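PDB 3DOR: protein CT_858 from Chlamydia trachomatis, which is a secreted chlamydial protease, CPAF, and probably acts as a serine-type endopeptidase that cuts within polypeptide chains. Local coordinates for residues L168-P173 with R178-K183; H291-L296 with Q561-D566. All coordinates share one frame; numbering follows the deposited sequence.

Interaction 1: L168-P173 with R178-K183; sequences LKIRRP and REVRVK
A beta hairpin in the PDZ domain pairs Leu-168, Lys-169 and Ile-170 with Val-180, Glu-179 and Arg-178 of the returning strand. Leu-168 with Val-180 and Ile-170 with Arg-178 are antiparallel hydrogen-bonded pairs, each closed by two backbone bonds; Leu-168 N reaches Val-180 O at 2.8 Å and Ile-170 N reaches Arg-178 O at 2.9 Å. Between them lies the non-hydrogen-bonded pair of Lys-169 and Glu-179, where the CA of Lys-169 sends a C-H toward Arg-178 O.

The two faces differ sharply. On one, Ile-170 takes the cramped rotamer with CG1 between its own N and carbonyl carbon (chi1 64°), which lays CG1 3.8 Å from Arg-178 CB and brings CD1 to 4.2 Å from Val-180 CG2. Leu-168 CD1 extends this apolar row loosely to Val-182 CG2. Toward the turn, the side chains of Arg-172 and Arg-178 cross at about a right angle, with Arg-172 NE 3.7 Å from the aliphatic CG of Arg-178. The two guanidinium planes are 75° apart, and Arg-172 is held from elsewhere, by a salt bridge to Asp-114 and a bond to the Glu-109 carbonyl. On the other face Lys-169 runs out extended and passes Glu-179 at a slant; Glu-179 OE2 sits 4.1 Å from Lys-169 CD but 5.0 Å from NZ, so opposite charges are near without a salt bridge.

The hairpin is part of a larger antiparallel sheet: strand 115-119 flanks 165-171, strand 83-92 flanks 177-187, and Ile-110 lies against Leu-168.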
loop_
_atom_site.group_PDB
_atom_site.type_symbol
_atom_site.label_atom_id
_atom_site.label_comp_id
_atom_site.label_asym_id
_atom_site.label_seq_id
_atom_site.Cartn_x
_atom_site.Cartn_y
_atom_site.Cartn_z
ATOM N N LEU B 168 -31.327 -28.858 7.001
ATOM C CA LEU B 168 -30.870 -28.589 8.352
ATOM C C LEU B 168 -31.780 -29.340 9.313
ATOM O O LEU B 168 -32.987 -29.106 9.335
ATOM C CB LEU B 168 -30.945 -27.090 8.648
ATOM C CG LEU B 168 -30.237 -26.143 7.675
ATOM C CD1 LEU B 168 -30.452 -24.707 8.127
ATOM C CD2 LEU B 168 -28.757 -26.466 7.621
ATOM N N LYS B 169 -31.215 -30.263 10.086
ATOM C CA LYS B 169 -32.028 -30.987 11.047
ATOM C C LYS B 169 -31.920 -30.245 12.374
ATOM O O LYS B 169 -30.826 -30.044 12.901
ATOM C CB LYS B 169 -31.549 -32.427 11.225
ATOM C CG LYS B 169 -32.490 -33.239 12.106
ATOM C CD LYS B 169 -31.997 -34.669 12.327
ATOM C CE LYS B 169 -33.014 -35.469 13.135
ATOM N NZ LYS B 169 -32.625 -36.900 13.301
ATOM N N ILE B 170 -33.062 -29.849 12.910
ATOM C CA ILE B 170 -33.097 -29.109 14.158
ATOM C C ILE B 170 -33.998 -29.782 15.185
ATOM O O ILE B 170 -34.801 -30.659 14.851
ATOM C CB ILE B 170 -33.653 -27.707 13.910
ATOM C CG1 ILE B 170 -35.106 -27.825 13.431
ATOM C CG2 ILE B 170 -32.823 -27.001 12.844
ATOM C CD1 ILE B 170 -35.867 -26.525 13.389
ATOM N N ARG B 171 -33.853 -29.381 16.442
ATOM C CA ARG B 171 -34.722 -29.898 17.483
ATOM C C ARG B 171 -35.349 -28.715 18.195
ATOM O O ARG B 171 -34.661 -27.766 18.556
ATOM C CB ARG B 171 -33.971 -30.756 18.502
ATOM C CG ARG B 171 -34.862 -31.104 19.701
ATOM C CD ARG B 171 -34.499 -32.421 20.347
ATOM N NE ARG B 171 -33.109 -32.443 20.766
ATOM C CZ ARG B 171 -32.267 -33.425 20.472
ATOM N NH1 ARG B 171 -32.697 -34.464 19.756
ATOM N NH2 ARG B 171 -31.000 -33.356 20.877
ATOM N N ARG B 172 -36.663 -28.771 18.376
ATOM C CA ARG B 172 -37.385 -27.706 19.052
ATOM C C ARG B 172 -37.108 -27.822 20.533
ATOM O O ARG B 172 -36.721 -28.892 21.018
ATOM C CB ARG B 172 -38.888 -27.845 18.832
ATOM C CG ARG B 172 -39.321 -27.844 17.384
ATOM C CD ARG B 172 -38.878 -26.594 16.651
ATOM N NE ARG B 172 -39.678 -26.412 15.447
ATOM C CZ ARG B 172 -39.485 -25.453 14.548
ATOM N NH1 ARG B 172 -38.503 -24.571 14.711
ATOM N NH2 ARG B 172 -40.283 -25.382 13.486
ATOM N N PRO B 173 -37.303 -26.726 21.278
ATOM C CA PRO B 173 -37.050 -26.804 22.717
ATOM C C PRO B 173 -37.969 -27.797 23.426
ATOM O O PRO B 173 -37.599 -28.345 24.467
ATOM C CB PRO B 173 -37.234 -25.359 23.193
ATOM C CG PRO B 173 -38.069 -24.724 22.130
ATOM C CD PRO B 173 -37.560 -25.341 20.858
ATOM N N ARG B 178 -37.273 -31.487 13.436
ATOM C CA ARG B 178 -37.768 -30.991 12.155
ATOM C C ARG B 178 -36.625 -30.948 11.155
ATOM O O ARG B 178 -35.485 -30.677 11.520
ATOM C CB ARG B 178 -38.336 -29.573 12.286
ATOM C CG ARG B 178 -39.507 -29.428 13.229
ATOM C CD ARG B 178 -40.697 -30.268 12.797
ATOM N NE ARG B 178 -41.851 -29.985 13.644
ATOM C CZ ARG B 178 -43.010 -30.634 13.581
ATOM N NH1 ARG B 178 -43.174 -31.617 12.704
ATOM N NH2 ARG B 178 -44.001 -30.296 14.398
ATOM N N GLU B 179 -36.923 -31.223 9.894
ATOM C CA GLU B 179 -35.904 -31.163 8.857
ATOM C C GLU B 179 -36.274 -29.989 7.966
ATOM O O GLU B 179 -37.289 -30.021 7.280
ATOM C CB GLU B 179 -35.875 -32.452 8.040
ATOM C CG GLU B 179 -35.662 -33.690 8.881
ATOM C CD GLU B 179 -34.833 -34.736 8.169
ATOM O OE1 GLU B 179 -35.122 -35.022 6.985
ATOM O OE2 GLU B 179 -33.895 -35.276 8.793
ATOM N N VAL B 180 -35.454 -28.945 7.988
ATOM C CA VAL B 180 -35.739 -27.763 7.198
ATOM C C VAL B 180 -34.842 -27.678 5.979
ATOM O O VAL B 180 -33.627 -27.503 6.087
ATOM C CB VAL B 180 -35.588 -26.484 8.054
ATOM C CG1 VAL B 180 -35.964 -25.246 7.241
ATOM C CG2 VAL B 180 -36.474 -26.591 9.277
ATOM N N ARG B 181 -35.462 -27.820 4.814
ATOM C CA ARG B 181 -34.746 -27.762 3.557
ATOM C C ARG B 181 -34.542 -26.286 3.248
ATOM O O ARG B 181 -35.495 -25.504 3.182
ATOM C CB ARG B 181 -35.561 -28.449 2.453
ATOM C CG ARG B 181 -34.777 -28.780 1.180
ATOM C CD ARG B 181 -33.595 -29.708 1.460
ATOM N NE ARG B 181 -32.965 -30.202 0.234
ATOM C CZ ARG B 181 -31.829 -30.897 0.196
ATOM N NH1 ARG B 181 -31.180 -31.189 1.316
ATOM N NH2 ARG B 181 -31.335 -31.301 -0.968
ATOM N N VAL B 182 -33.281 -25.912 3.078
ATOM C CA VAL B 182 -32.920 -24.536 2.795
ATOM C C VAL B 182 -32.046 -24.437 1.540
ATOM O O VAL B 182 -31.406 -25.411 1.142
ATOM C CB VAL B 182 -32.194 -23.937 4.027
ATOM C CG1 VAL B 182 -31.175 -22.915 3.604
ATOM C CG2 VAL B 182 -33.217 -23.303 4.958
ATOM N N LYS B 183 -32.026 -23.264 0.913
ATOM C CA LYS B 183 -31.218 -23.077 -0.287
ATOM C C LYS B 183 -30.104 -22.045 -0.123
ATOM O O LYS B 183 -30.356 -20.900 0.259
ATOM C CB LYS B 183 -32.091 -22.662 -1.472
ATOM C CG LYS B 183 -31.288 -22.494 -2.748
ATOM C CD LYS B 183 -32.117 -21.951 -3.900
ATOM C CE LYS B 183 -31.290 -21.940 -5.186
ATOM N NZ LYS B 183 -31.984 -21.258 -6.314
#

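Interaction 2: H291-L296 with Q561-D566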
loop_
_atom_site.group_PDB
_atom_site.type_symbol
_atom_site.label_atom_id
_atom_site.label_comp_id
_atom_site.label_asym_id
_atom_site.label_seq_id
_atom_site.Cartn_x
_atom_site.Cartn_y
_atom_site.Cartn_z
ATOM N N HIS B 291 -26.105 -0.155 43.664
ATOM C CA HIS B 291 -24.879 0.521 43.272
ATOM C C HIS B 291 -25.023 1.027 41.842
ATOM O O HIS B 291 -25.655 0.374 41.015
ATOM C CB HIS B 291 -23.709 -0.463 43.297
ATOM C CG HIS B 291 -23.421 -1.041 44.645
ATOM N ND1 HIS B 291 -22.806 -0.320 45.647
ATOM C CD2 HIS B 291 -23.650 -2.275 45.153
ATOM C CE1 HIS B 291 -22.667 -1.090 46.715
ATOM N NE2 HIS B 291 -23.171 -2.279 46.441
ATOM N N LYS B 292 -24.439 2.183 41.543
ATOM C CA LYS B 292 -24.500 2.707 40.185
ATOM C C LYS B 292 -23.299 2.128 39.452
ATOM O O LYS B 292 -22.169 2.225 39.918
ATOM C CB LYS B 292 -24.450 4.237 40.178
ATOM C CG LYS B 292 -25.573 4.881 40.980
ATOM C CD LYS B 292 -25.928 6.267 40.459
ATOM C CE LYS B 292 -24.784 7.235 40.594
ATOM N NZ LYS B 292 -25.105 8.566 39.995
ATOM N N VAL B 293 -23.547 1.502 38.314
ATOM C CA VAL B 293 -22.462 0.892 37.565
ATOM C C VAL B 293 -22.463 1.278 36.098
ATOM O O VAL B 293 -23.504 1.302 35.449
ATOM C CB VAL B 293 -22.526 -0.654 37.684
ATOM C CG1 VAL B 293 -21.415 -1.300 36.856
ATOM C CG2 VAL B 293 -22.405 -1.063 39.161
ATOM N N GLY B 294 -21.283 1.588 35.578
ATOM C CA GLY B 294 -21.192 1.942 34.177
ATOM C C GLY B 294 -21.001 0.714 33.311
ATOM O O GLY B 294 -20.462 -0.305 33.762
ATOM N N PHE B 295 -21.482 0.801 32.073
ATOM C CA PHE B 295 -21.336 -0.266 31.093
ATOM C C PHE B 295 -20.839 0.393 29.810
ATOM O O PHE B 295 -21.413 1.377 29.330
ATOM C CB PHE B 295 -22.655 -0.980 30.805
ATOM C CG PHE B 295 -22.536 -2.054 29.732
ATOM C CD1 PHE B 295 -22.241 -3.374 30.070
ATOM C CD2 PHE B 295 -22.669 -1.729 28.383
ATOM C CE1 PHE B 295 -22.080 -4.353 29.084
ATOM C CE2 PHE B 295 -22.510 -2.700 27.388
ATOM C CZ PHE B 295 -22.215 -4.014 27.739
ATOM N N LEU B 296 -19.765 -0.153 29.264
ATOM C CA LEU B 296 -19.165 0.374 28.051
ATOM C C LEU B 296 -18.711 -0.795 27.187
ATOM O O LEU B 296 -18.109 -1.730 27.689
ATOM C CB LEU B 296 -17.956 1.242 28.416
ATOM C CG LEU B 296 -17.066 1.847 27.321
ATOM C CD1 LEU B 296 -16.235 0.769 26.663
ATOM C CD2 LEU B 296 -17.924 2.553 26.291
ATOM N N GLN B 561 -19.029 -7.636 44.344
ATOM C CA GLN B 561 -17.891 -8.031 45.172
ATOM C C GLN B 561 -16.742 -7.058 44.953
ATOM O O GLN B 561 -16.049 -6.700 45.898
ATOM C CB GLN B 561 -17.416 -9.447 44.836
ATOM C CG GLN B 561 -18.337 -10.548 45.313
ATOM C CD GLN B 561 -17.810 -11.926 44.950
ATOM O OE1 GLN B 561 -16.779 -12.362 45.462
ATOM N NE2 GLN B 561 -18.510 -12.614 44.056
ATOM N N LEU B 562 -16.526 -6.638 43.707
ATOM C CA LEU B 562 -15.454 -5.684 43.434
ATOM C C LEU B 562 -15.718 -4.388 44.198
ATOM O O LEU B 562 -14.805 -3.810 44.795
ATOM C CB LEU B 562 -15.355 -5.364 41.942
ATOM C CG LEU B 562 -14.742 -6.391 40.990
ATOM C CD1 LEU B 562 -14.820 -5.863 39.560
ATOM C CD2 LEU B 562 -13.287 -6.667 41.377
ATOM N N ILE B 563 -16.968 -3.922 44.168
ATOM C CA ILE B 563 -17.311 -2.695 44.871
ATOM C C ILE B 563 -17.105 -2.899 46.367
ATOM O O ILE B 563 -16.537 -2.040 47.033
ATOM C CB ILE B 563 -18.770 -2.264 44.587
ATOM C CG1 ILE B 563 -18.918 -1.915 43.100
ATOM C CG2 ILE B 563 -19.139 -1.046 45.436
ATOM C CD1 ILE B 563 -20.300 -1.475 42.694
ATOM N N ASN B 564 -17.538 -4.047 46.884
ATOM C CA ASN B 564 -17.388 -4.350 48.306
ATOM C C ASN B 564 -15.934 -4.329 48.747
ATOM O O ASN B 564 -15.621 -3.831 49.826
ATOM C CB ASN B 564 -17.979 -5.722 48.644
ATOM C CG ASN B 564 -19.490 -5.736 48.617
ATOM O OD1 ASN B 564 -20.107 -6.797 48.720
ATOM N ND2 ASN B 564 -20.098 -4.563 48.480
ATOM N N ASN B 565 -15.055 -4.880 47.914
ATOM C CA ASN B 565 -13.632 -4.929 48.226
ATOM C C ASN B 565 -13.453 -5.831 49.463
ATOM O O ASN B 565 -12.730 -5.490 50.399
ATOM C CB ASN B 565 -13.144 -3.500 48.490
ATOM C CG ASN B 565 -11.687 -3.293 48.129
ATOM O OD1 ASN B 565 -11.119 -4.021 47.313
ATOM N ND2 ASN B 565 -11.081 -2.274 48.720
ATOM N N ASP B 566 -14.122 -6.989 49.434
ATOM C CA ASP B 566 -14.111 -7.969 50.530
ATOM C C ASP B 566 -13.301 -9.246 50.274
ATOM O O ASP B 566 -13.888 -10.308 50.042
ATOM C CB ASP B 566 -15.542 -8.407 50.845
ATOM C CG ASP B 566 -15.971 -8.045 52.246
ATOM O OD1 ASP B 566 -16.409 -6.896 52.449
ATOM O OD2 ASP B 566 -15.863 -8.909 53.147
HETATM O O HOH W 1 -22.654 -4.745 47.430
#
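Strand 291-296 approaches the C-terminal end of helix 549-564 most closely at His-291 and Ile-563, whose CA atoms are 8.4 Å apart, and no direct hydrogen bond joins the two segments. The last helical turn closes with Asn-565 N bonded to Gln-561 O, and Asn-565 itself then leaves helical geometry with positive phi.

Side chains must therefore bridge the gap, and Ile-563 does most of this work. It slides past His-291 in the opposite direction and meets it with both of its branches. CG2, anti to the helix backbone N, sits over one face of the imidazole as a CH-pi contact, 4.0 Å from the centroid of the His-291 ring and 28° off its normal. The longer branch, with CG1 beside the backbone N (chi1 -65°), carries CD1 to 3.6 Å from His-291 CB, and the same methyl lies 4.1 Å from Val-293 CG2. One isoleucine thus spans two residues that point the same way from the strand.

The imidazole is gripped at both nitrogens. ND1 is hydrogen-bonded to Glu-332, while NE2 is hydrogen-bonded to water 1 at 2.7 Å, and that water accepts a bond of 2.8 Å from Asn-564 ND2. The bonds at ND1 and NE2 should together fix the ring's rotation under the isoleucine methyl, and the nearby glutamate may favour the protonated imidazole.

Strand 290-297 runs between strands 278-284 and 333-337 in the mixed sheet of the S41 peptidase region. Ile-563 also touches Ala-333 and Glu-332, so the helix end packs across the beginnings of two adjacent interior strands, 290-297 and 333-337, with Val-293 packing on Ile-335 and Val-283.

How the interactions relate
Two ways of holding a fold together appear here. Interaction 1 is local, joining adjacent strands of one hairpin by regular backbone bonding; interaction 2 is long-range, bringing a helix near the C-terminus back to a strand more than 260 residues earlier through side chains and a water. Both are partly buried. Interaction 1 mixes buried apolar residues with more exposed polar ones; in interaction 2 a buried histidine lies under a partly exposed isoleucine, with Asn-564 exposed at the margin. The areas buried are 413 and 149 Å². They share no strand or helix: one lies in the PDZ domain, the other ties a strand of the S41 peptidase region to the helix near the C-terminus. Their centres lie 43 Å apart.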